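Local coordinates for protein [4Fe-4S]-dependent U34-ARNt thiolase (Methanococcus maripaludis, PDB 6SCY) that probably transfers sulfur to the wobble uridine of tRNA, using ATP and a [4Fe-4S] cluster, at residues T3-Y15 / G21-T33. Numbering follows the deposited sequence.
With ZN (zinc ion), chain C; SO4 (sulfate ion), chain Y; SO4 (sulfate ion), chain U; SO4 (sulfate ion), chain K.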
ATOM      1  N   THR A   3     -23.777  25.945 -10.796  1.00 99.93           N
ATOM      2  CA  THR A   3     -24.392  25.529 -12.060  1.00 97.18           C
ATOM      3  C   THR A   3     -23.745  24.201 -12.511  1.00 96.04           C
ATOM      4  O   THR A   3     -23.613  23.305 -11.678  1.00 95.53           O
ATOM      5  CB  THR A   3     -24.355  26.705 -13.062  1.00102.63           C
ATOM      6  OG1 THR A   3     -24.908  26.296 -14.309  1.00103.15           O
ATOM      7  CG2 THR A   3     -22.955  27.286 -13.266  1.00100.27           C
ATOM      8  N   MET A   4     -23.347  24.069 -13.798  1.00 89.13           N
ATOM      9  CA  MET A   4     -22.669  22.890 -14.359  1.00 87.26           C
ATOM     10  C   MET A   4     -21.899  23.227 -15.646  1.00 85.15           C
ATOM     11  O   MET A   4     -21.438  22.322 -16.345  1.00 84.52           O
ATOM     12  CB  MET A   4     -23.640  21.715 -14.568  1.00 89.89           C
ATOM     13  CG  MET A   4     -22.968  20.372 -14.629  1.00 93.91           C
ATOM     14  SD  MET A   4     -23.915  19.123 -13.757  1.00 98.74           S
ATOM     15  CE  MET A   4     -23.205  19.290 -12.117  1.00 95.48           C
ATOM     16  N   LYS A   5     -21.707  24.522 -15.919  1.00 77.05           N
ATOM     17  CA  LYS A   5     -20.974  24.978 -17.092  1.00 74.81           C
ATOM     18  C   LYS A   5     -19.535  24.443 -17.145  1.00 74.16           C
ATOM     19  O   LYS A   5     -18.920  24.227 -16.104  1.00 72.81           O
ATOM     20  CB  LYS A   5     -21.028  26.508 -17.223  1.00 77.15           C
ATOM     21  CG  LYS A   5     -20.459  27.314 -16.054  1.00 85.47           C
ATOM     22  CD  LYS A   5     -20.476  28.821 -16.344  1.00 92.14           C
ATOM     23  CE  LYS A   5     -21.856  29.442 -16.290  1.00101.10           C
ATOM     24  NZ  LYS A   5     -21.832  30.878 -16.671  1.00111.13           N
ATOM     25  N   CYS A   6     -19.036  24.192 -18.366  1.00 68.76           N
ATOM     26  CA  CYS A   6     -17.701  23.667 -18.662  1.00 67.48           C
ATOM     27  C   CYS A   6     -16.593  24.530 -18.043  1.00 71.59           C
ATOM     28  O   CYS A   6     -16.658  25.755 -18.135  1.00 71.20           O
ATOM     29  CB  CYS A   6     -17.519  23.518 -20.170  1.00 67.36           C
ATOM     30  SG  CYS A   6     -15.983  22.702 -20.657  1.00 70.88           S
ATOM     31  N   ARG A   7     -15.584  23.889 -17.414  1.00 67.92           N
ATOM     32  CA  ARG A   7     -14.450  24.567 -16.774  1.00 67.53           C
ATOM     33  C   ARG A   7     -13.572  25.356 -17.771  1.00 70.29           C
ATOM     34  O   ARG A   7     -13.009  26.390 -17.396  1.00 70.00           O
ATOM     35  CB  ARG A   7     -13.606  23.567 -15.956  1.00 68.94           C
ATOM     36  CG  ARG A   7     -12.535  24.224 -15.086  1.00 84.10           C
ATOM     37  CD  ARG A   7     -11.120  23.710 -15.344  1.00 98.58           C
ATOM     38  NE  ARG A   7     -10.217  24.762 -15.827  1.00105.41           N
ATOM     39  CZ  ARG A   7      -8.916  24.830 -15.558  1.00110.47           C
ATOM     40  NH1 ARG A   7      -8.339  23.911 -14.793  1.00 91.27           N
ATOM     41  NH2 ARG A   7      -8.183  25.820 -16.045  1.00 94.05           N
ATOM     42  N   LYS A   8     -13.486  24.894 -19.043  1.00 65.75           N
ATOM     43  CA  LYS A   8     -12.653  25.516 -20.078  1.00 64.76           C
ATOM     44  C   LYS A   8     -13.366  26.512 -21.005  1.00 66.80           C
ATOM     45  O   LYS A   8     -12.695  27.404 -21.529  1.00 65.80           O
ATOM     46  CB  LYS A   8     -11.937  24.446 -20.914  1.00 67.39           C
ATOM     47  CG  LYS A   8     -10.784  23.756 -20.183  1.00 87.61           C
ATOM     48  CD  LYS A   8      -9.477  24.570 -20.214  1.00101.08           C
ATOM     49  CE  LYS A   8      -8.269  23.714 -19.934  1.00113.88           C
ATOM     50  NZ  LYS A   8      -7.005  24.487 -20.033  1.00122.07           N
ATOM     51  N   CYS A   9     -14.695  26.373 -21.222  1.00 62.89           N
ATOM     52  CA  CYS A   9     -15.427  27.265 -22.132  1.00 62.32           C
ATOM     53  C   CYS A   9     -16.793  27.763 -21.601  1.00 63.12           C
ATOM     54  O   CYS A   9     -17.460  28.529 -22.291  1.00 61.91           O
ATOM     55  CB  CYS A   9     -15.569  26.619 -23.508  1.00 63.18           C
ATOM     56  SG  CYS A   9     -16.686  25.191 -23.548  1.00 67.27           S
ATOM     57  N   GLY A  10     -17.189  27.321 -20.409  1.00 58.90           N
ATOM     58  CA  GLY A  10     -18.446  27.699 -19.764  1.00 58.65           C
ATOM     59  C   GLY A  10     -19.723  27.233 -20.440  1.00 62.89           C
ATOM     60  O   GLY A  10     -20.795  27.796 -20.184  1.00 63.03           O
ATOM     61  N   LYS A  11     -19.630  26.198 -21.302  1.00 58.67           N
ATOM     62  CA  LYS A  11     -20.768  25.655 -22.054  1.00 57.55           C
ATOM     63  C   LYS A  11     -21.395  24.441 -21.358  1.00 58.36           C
ATOM     64  O   LYS A  11     -20.685  23.790 -20.595  1.00 57.52           O
ATOM     65  CB  LYS A  11     -20.322  25.302 -23.486  1.00 59.98           C
ATOM     66  CG  LYS A  11     -20.851  26.263 -24.551  1.00 78.02           C
ATOM     67  CD  LYS A  11     -20.333  27.713 -24.448  1.00 89.73           C
ATOM     68  CE  LYS A  11     -21.119  28.675 -25.312  1.00 98.42           C
ATOM     69  NZ  LYS A  11     -21.124  30.042 -24.734  1.00103.35           N
ATOM     70  N   PRO A  12     -22.687  24.091 -21.602  1.00 53.27           N
ATOM     71  CA  PRO A  12     -23.256  22.900 -20.944  1.00 52.76           C
ATOM     72  C   PRO A  12     -22.343  21.683 -21.053  1.00 55.58           C
ATOM     73  O   PRO A  12     -21.739  21.451 -22.099  1.00 55.43           O
ATOM     74  CB  PRO A  12     -24.594  22.704 -21.651  1.00 54.70           C
ATOM     75  CG  PRO A  12     -24.977  24.066 -22.090  1.00 58.92           C
ATOM     76  CD  PRO A  12     -23.691  24.746 -22.468  1.00 54.54           C
ATOM     77  N   SER A  13     -22.187  20.966 -19.938  1.00 51.71           N
ATOM     78  CA  SER A  13     -21.270  19.844 -19.782  1.00 51.60           C
ATOM     79  C   SER A  13     -21.877  18.446 -20.001  1.00 55.93           C
ATOM     80  O   SER A  13     -23.080  18.257 -19.842  1.00 55.14           O
ATOM     81  CB  SER A  13     -20.620  19.929 -18.409  1.00 55.13           C
ATOM     82  OG  SER A  13     -19.593  18.970 -18.232  1.00 67.08           O
ATOM     83  N   ILE A  14     -21.019  17.474 -20.364  1.00 53.56           N
ATOM     84  CA  ILE A  14     -21.368  16.069 -20.601  1.00 53.80           C
ATOM     85  C   ILE A  14     -20.683  15.148 -19.597  1.00 60.64           C
ATOM     86  O   ILE A  14     -21.054  13.985 -19.489  1.00 60.70           O
ATOM     87  CB  ILE A  14     -21.076  15.649 -22.078  1.00 56.41           C
ATOM     88  CG1 ILE A  14     -22.000  14.502 -22.549  1.00 56.65           C
ATOM     89  CG2 ILE A  14     -19.591  15.310 -22.311  1.00 56.03           C
ATOM     90  CD1 ILE A  14     -23.483  14.867 -22.768  1.00 61.72           C
ATOM     91  N   TYR A  15     -19.677  15.650 -18.879  1.00 59.76           N
ATOM     92  CA  TYR A  15     -18.947  14.846 -17.913  1.00 61.16           C
ATOM     93  C   TYR A  15     -18.528  15.655 -16.714  1.00 68.00           C
ATOM     94  O   TYR A  15     -17.968  16.741 -16.860  1.00 67.28           O
ATOM     95  CB  TYR A  15     -17.734  14.172 -18.587  1.00 63.32           C
ATOM     96  CG  TYR A  15     -16.736  13.520 -17.645  1.00 66.43           C
ATOM     97  CD1 TYR A  15     -17.064  12.367 -16.937  1.00 68.66           C
ATOM     98  CD2 TYR A  15     -15.451  14.033 -17.492  1.00 67.46           C
ATOM     99  CE1 TYR A  15     -16.148  11.761 -16.073  1.00 69.76           C
ATOM    100  CE2 TYR A  15     -14.520  13.424 -16.650  1.00 68.43           C
ATOM    101  CZ  TYR A  15     -14.876  12.294 -15.934  1.00 76.12           C
ATOM    102  OH  TYR A  15     -13.972  11.715 -15.075  1.00 77.43           O
ATOM    103  N   GLY A  21     -13.728  17.849  -9.449  1.00 77.99           N
ATOM    104  CA  GLY A  21     -14.937  18.633  -9.218  1.00 77.34           C
ATOM    105  C   GLY A  21     -15.219  19.543 -10.392  1.00 80.08           C
ATOM    106  O   GLY A  21     -15.949  20.531 -10.266  1.00 79.91           O
ATOM    107  N   ASN A  22     -14.615  19.216 -11.541  1.00 75.10           N
ATOM    108  CA  ASN A  22     -14.763  19.980 -12.761  1.00 73.92           C
ATOM    109  C   ASN A  22     -15.751  19.357 -13.725  1.00 74.00           C
ATOM    110  O   ASN A  22     -16.098  18.180 -13.622  1.00 72.31           O
ATOM    111  CB  ASN A  22     -13.403  20.244 -13.417  1.00 76.72           C
ATOM    112  CG  ASN A  22     -12.687  21.458 -12.869  1.00103.29           C
ATOM    113  OD1 ASN A  22     -13.304  22.456 -12.461  1.00 94.17           O
ATOM    114  ND2 ASN A  22     -11.364  21.407 -12.865  1.00 97.96           N
ATOM    115  N   ASN A  23     -16.225  20.183 -14.646  1.00 69.19           N
ATOM    116  CA  ASN A  23     -17.189  19.800 -15.659  1.00 68.19           C
ATOM    117  C   ASN A  23     -16.618  20.062 -17.054  1.00 71.57           C
ATOM    118  O   ASN A  23     -15.999  21.106 -17.273  1.00 71.60           O
ATOM    119  CB  ASN A  23     -18.492  20.565 -15.433  1.00 67.15           C
ATOM    120  CG  ASN A  23     -19.156  20.309 -14.099  1.00 81.27           C
ATOM    121  OD1 ASN A  23     -19.259  19.173 -13.622  1.00 75.61           O
ATOM    122  ND2 ASN A  23     -19.639  21.363 -13.471  1.00 68.17           N
ATOM    123  N   TYR A  24     -16.791  19.097 -17.984  1.00 67.20           N
ATOM    124  CA  TYR A  24     -16.296  19.192 -19.361  1.00 66.52           C
ATOM    125  C   TYR A  24     -17.320  18.725 -20.381  1.00 67.41           C
ATOM    126  O   TYR A  24     -17.913  17.657 -20.220  1.00 66.10           O
ATOM    127  CB  TYR A  24     -15.004  18.377 -19.555  1.00 68.57           C
ATOM    128  CG  TYR A  24     -13.851  18.779 -18.665  1.00 71.50           C
ATOM    129  CD1 TYR A  24     -13.127  19.940 -18.913  1.00 74.03           C
ATOM    130  CD2 TYR A  24     -13.440  17.968 -17.614  1.00 72.35           C
ATOM    131  CE1 TYR A  24     -12.044  20.302 -18.114  1.00 75.72           C
ATOM    132  CE2 TYR A  24     -12.361  18.323 -16.805  1.00 73.54           C
ATOM    133  CZ  TYR A  24     -11.666  19.492 -17.059  1.00 82.71           C
ATOM    134  OH  TYR A  24     -10.602  19.852 -16.267  1.00 85.02           O
ATOM    135  N   CYS A  25     -17.489  19.502 -21.461  1.00 63.27           N
ATOM    136  CA  CYS A  25     -18.366  19.153 -22.581  1.00 62.65           C
ATOM    137  C   CYS A  25     -17.604  18.125 -23.437  1.00 66.55           C
ATOM    138  O   CYS A  25     -16.473  17.789 -23.088  1.00 66.18           O
ATOM    139  CB  CYS A  25     -18.728  20.400 -23.384  1.00 62.64           C
ATOM    140  SG  CYS A  25     -17.302  21.253 -24.102  1.00 66.37           S
ATOM    141  N   LYS A  26     -18.193  17.631 -24.545  1.00 63.23           N
ATOM    142  CA  LYS A  26     -17.542  16.638 -25.415  1.00 63.08           C
ATOM    143  C   LYS A  26     -16.154  17.107 -25.880  1.00 67.30           C
ATOM    144  O   LYS A  26     -15.164  16.442 -25.579  1.00 67.29           O
ATOM    145  CB  LYS A  26     -18.445  16.277 -26.614  1.00 65.62           C
ATOM    146  CG  LYS A  26     -17.942  15.113 -27.463  1.00 80.88           C
ATOM    147  CD  LYS A  26     -18.787  14.899 -28.707  1.00 94.20           C
ATOM    148  CE  LYS A  26     -18.222  13.825 -29.604  1.00107.98           C
ATOM    149  NZ  LYS A  26     -19.067  13.620 -30.809  1.00120.02           N
ATOM    150  N   GLU A  27     -16.092  18.280 -26.544  1.00 63.81           N
ATOM    151  CA  GLU A  27     -14.891  18.891 -27.120  1.00 63.43           C
ATOM    152  C   GLU A  27     -13.790  19.178 -26.124  1.00 65.85           C
ATOM    153  O   GLU A  27     -12.631  18.950 -26.454  1.00 65.31           O
ATOM    154  CB  GLU A  27     -15.227  20.165 -27.894  1.00 65.24           C
ATOM    155  CG  GLU A  27     -16.233  19.957 -29.017  1.00 83.52           C
ATOM    156  CD  GLU A  27     -17.600  20.558 -28.748  1.00119.15           C
ATOM    157  OE1 GLU A  27     -18.223  20.208 -27.720  1.00117.35           O
ATOM    158  OE2 GLU A  27     -18.056  21.381 -29.579  1.00118.52           O
ATOM    159  N   CYS A  28     -14.132  19.693 -24.927  1.00 62.17           N
ATOM    160  CA  CYS A  28     -13.162  20.023 -23.871  1.00 61.67           C
ATOM    161  C   CYS A  28     -12.660  18.790 -23.142  1.00 63.31           C
ATOM    162  O   CYS A  28     -11.554  18.822 -22.611  1.00 62.71           O
ATOM    163  CB  CYS A  28     -13.721  21.056 -22.899  1.00 62.19           C
ATOM    164  SG  CYS A  28     -13.921  22.711 -23.609  1.00 66.44           S
ATOM    165  N   PHE A  29     -13.464  17.712 -23.101  1.00 58.02           N
ATOM    166  CA  PHE A  29     -13.052  16.478 -22.446  1.00 56.71           C
ATOM    167  C   PHE A  29     -12.016  15.752 -23.313  1.00 57.36           C
ATOM    168  O   PHE A  29     -10.967  15.353 -22.799  1.00 55.86           O
ATOM    169  CB  PHE A  29     -14.263  15.598 -22.095  1.00 58.75           C
ATOM    170  CG  PHE A  29     -13.900  14.234 -21.567  1.00 60.76           C
ATOM    171  CD1 PHE A  29     -13.384  14.080 -20.288  1.00 63.95           C
ATOM    172  CD2 PHE A  29     -14.038  13.106 -22.363  1.00 63.10           C
ATOM    173  CE1 PHE A  29     -13.017  12.819 -19.816  1.00 64.89           C
ATOM    174  CE2 PHE A  29     -13.663  11.846 -21.893  1.00 65.79           C
ATOM    175  CZ  PHE A  29     -13.167  11.710 -20.619  1.00 63.85           C
ATOM    176  N   ILE A  30     -12.292  15.634 -24.633  1.00 53.15           N
ATOM    177  CA  ILE A  30     -11.410  15.020 -25.635  1.00 52.73           C
ATOM    178  C   ILE A  30     -10.044  15.741 -25.651  1.00 56.66           C
ATOM    179  O   ILE A  30      -9.007  15.086 -25.689  1.00 56.47           O
ATOM    180  CB  ILE A  30     -12.111  14.994 -27.026  1.00 55.70           C
ATOM    181  CG1 ILE A  30     -13.148  13.864 -27.094  1.00 55.93           C
ATOM    182  CG2 ILE A  30     -11.121  14.864 -28.185  1.00 57.21           C
ATOM    183  CD1 ILE A  30     -14.323  14.142 -28.001  1.00 65.12           C
ATOM    184  N   LYS A  31     -10.065  17.082 -25.560  1.00 53.25           N
ATOM    185  CA  LYS A  31      -8.899  17.959 -25.543  1.00 52.79           C
ATOM    186  C   LYS A  31      -8.065  17.772 -24.275  1.00 57.33           C
ATOM    187  O   LYS A  31      -6.843  17.836 -24.367  1.00 56.82           O
ATOM    188  CB  LYS A  31      -9.360  19.412 -25.659  1.00 54.79           C
ATOM    189  CG  LYS A  31      -8.373  20.342 -26.346  1.00 74.69           C
ATOM    190  CD  LYS A  31      -8.861  21.800 -26.312  1.00 88.87           C
ATOM    191  CE  LYS A  31      -8.596  22.505 -24.993  1.00100.44           C
ATOM    192  NZ  LYS A  31      -9.444  23.717 -24.836  1.00108.05           N
ATOM    193  N   GLU A  32      -8.716  17.557 -23.097  1.00 53.95           N
ATOM    194  CA  GLU A  32      -8.022  17.357 -21.819  1.00 53.30           C
ATOM    195  C   GLU A  32      -7.529  15.941 -21.645  1.00 56.10           C
ATOM    196  O   GLU A  32      -6.565  15.730 -20.909  1.00 56.08           O
ATOM    197  CB  GLU A  32      -8.865  17.810 -20.619  1.00 55.03           C
ATOM    198  CG  GLU A  32      -9.080  19.313 -20.544  1.00 75.02           C
ATOM    199  CD  GLU A  32      -7.844  20.192 -20.457  1.00110.74           C
ATOM    200  OE1 GLU A  32      -7.351  20.641 -21.519  1.00108.47           O
ATOM    201  OE2 GLU A  32      -7.386  20.456 -19.321  1.00109.81           O
ATOM    202  N   THR A  33      -8.161  14.969 -22.330  1.00 51.43           N
ATOM    203  CA  THR A  33      -7.722  13.576 -22.298  1.00 50.65           C
ATOM    204  C   THR A  33      -6.480  13.463 -23.188  1.00 54.59           C
ATOM    205  O   THR A  33      -5.490  12.867 -22.771  1.00 54.30           O
ATOM    206  CB  THR A  33      -8.868  12.634 -22.668  1.00 55.53           C
ATOM    207  OG1 THR A  33      -9.950  12.870 -21.771  1.00 55.40           O
ATOM    208  CG2 THR A  33      -8.470  11.169 -22.592  1.00 52.93           C
TER
HETATM  209 ZN    ZN C 401     -15.865  23.282 -22.794  1.00 63.62          ZN
HETATM  210  S   SO4 Y 423      -6.535  26.528 -22.668  1.00221.84           S
HETATM  211  O1  SO4 Y 423      -7.187  25.298 -23.119  1.00221.87           O
HETATM  212  O2  SO4 Y 423      -5.953  27.227 -23.814  1.00221.72           O
HETATM  213  O3  SO4 Y 423      -7.522  27.392 -22.024  1.00221.94           O
HETATM  214  O4  SO4 Y 423      -5.481  26.194 -21.712  1.00221.71           O
HETATM  215  S   SO4 U 419     -19.442  12.429 -33.896  1.00195.26           S
HETATM  216  O1  SO4 U 419     -20.295  12.320 -35.079  1.00195.50           O
HETATM  217  O2  SO4 U 419     -19.188  13.844 -33.612  1.00195.19           O
HETATM  218  O3  SO4 U 419     -20.117  11.808 -32.755  1.00195.12           O
HETATM  219  O4  SO4 U 419     -18.174  11.744 -34.150  1.00195.12           O
HETATM  220  S   SO4 K 409     -21.346  34.499 -17.140  1.00209.51           S
HETATM  221  O1  SO4 K 409     -20.442  34.748 -18.262  1.00209.90           O
HETATM  222  O2  SO4 K 409     -22.437  33.629 -17.577  1.00209.48           O
HETATM  223  O3  SO4 K 409     -21.896  35.771 -16.668  1.00208.90           O
HETATM  224  O4  SO4 K 409     -20.609  33.852 -16.056  1.00209.84           O
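Cys6 and Cys28 share one zinc ion, each SG 2.2 Å from ZN, and tie the loop 3-15 to the start of helix 26-41. Cys9 SG is a third ligand; Cys25 completes the four-cysteine site, its SG modelled farther out, 2.8 Å from ZN. Cys25 is also the helix N-cap: its SG, between the backbone N and the carbonyl carbon (chi1 60°), weakly accepts from Cys28 N. Cys25 N gives a weak bond to Cys6 SG. This is the zinc core of the N-terminal LIM-type domain. Beside it the backbones are tightly knit: Arg7 N meets Asn23 O at 2.8 Å, nearly straight at 169°, while Ile14 N and Tyr15 N both donate to Tyr24 O, a classic beta bulge, and Tyr24 N bonds back to Tyr15 O at 2.9 Å.

The outer side, where Arg7 and Lys8 are exposed to solvent, is looser. The Asn22 amide lies against the aliphatic part of Arg7, Asn22 OD1 3.3 Å from Arg7 CG. An alanine here removes that amide, and the Arg7 chain, without its flat backing, would probably be freer to swing. Lys8 passes Glu32 at about a right angle, Lys8 NZ 4.1 Å from Glu32 OE2, too far for a salt bridge, and ends on a sulfate, probably from the crystallisation liquor, that Lys31 reaches weakly.

At the far end Tyr15 CD2 touches Phe29 CD1 at 3.5 Å, the rings inclined at 61°. Both side chains also touch helix 214-223, Tyr15 on Leu219 and Phe29 on Met223, so hairpin 15-17/22-24 and helix 26-41 meet the rest of the chain there.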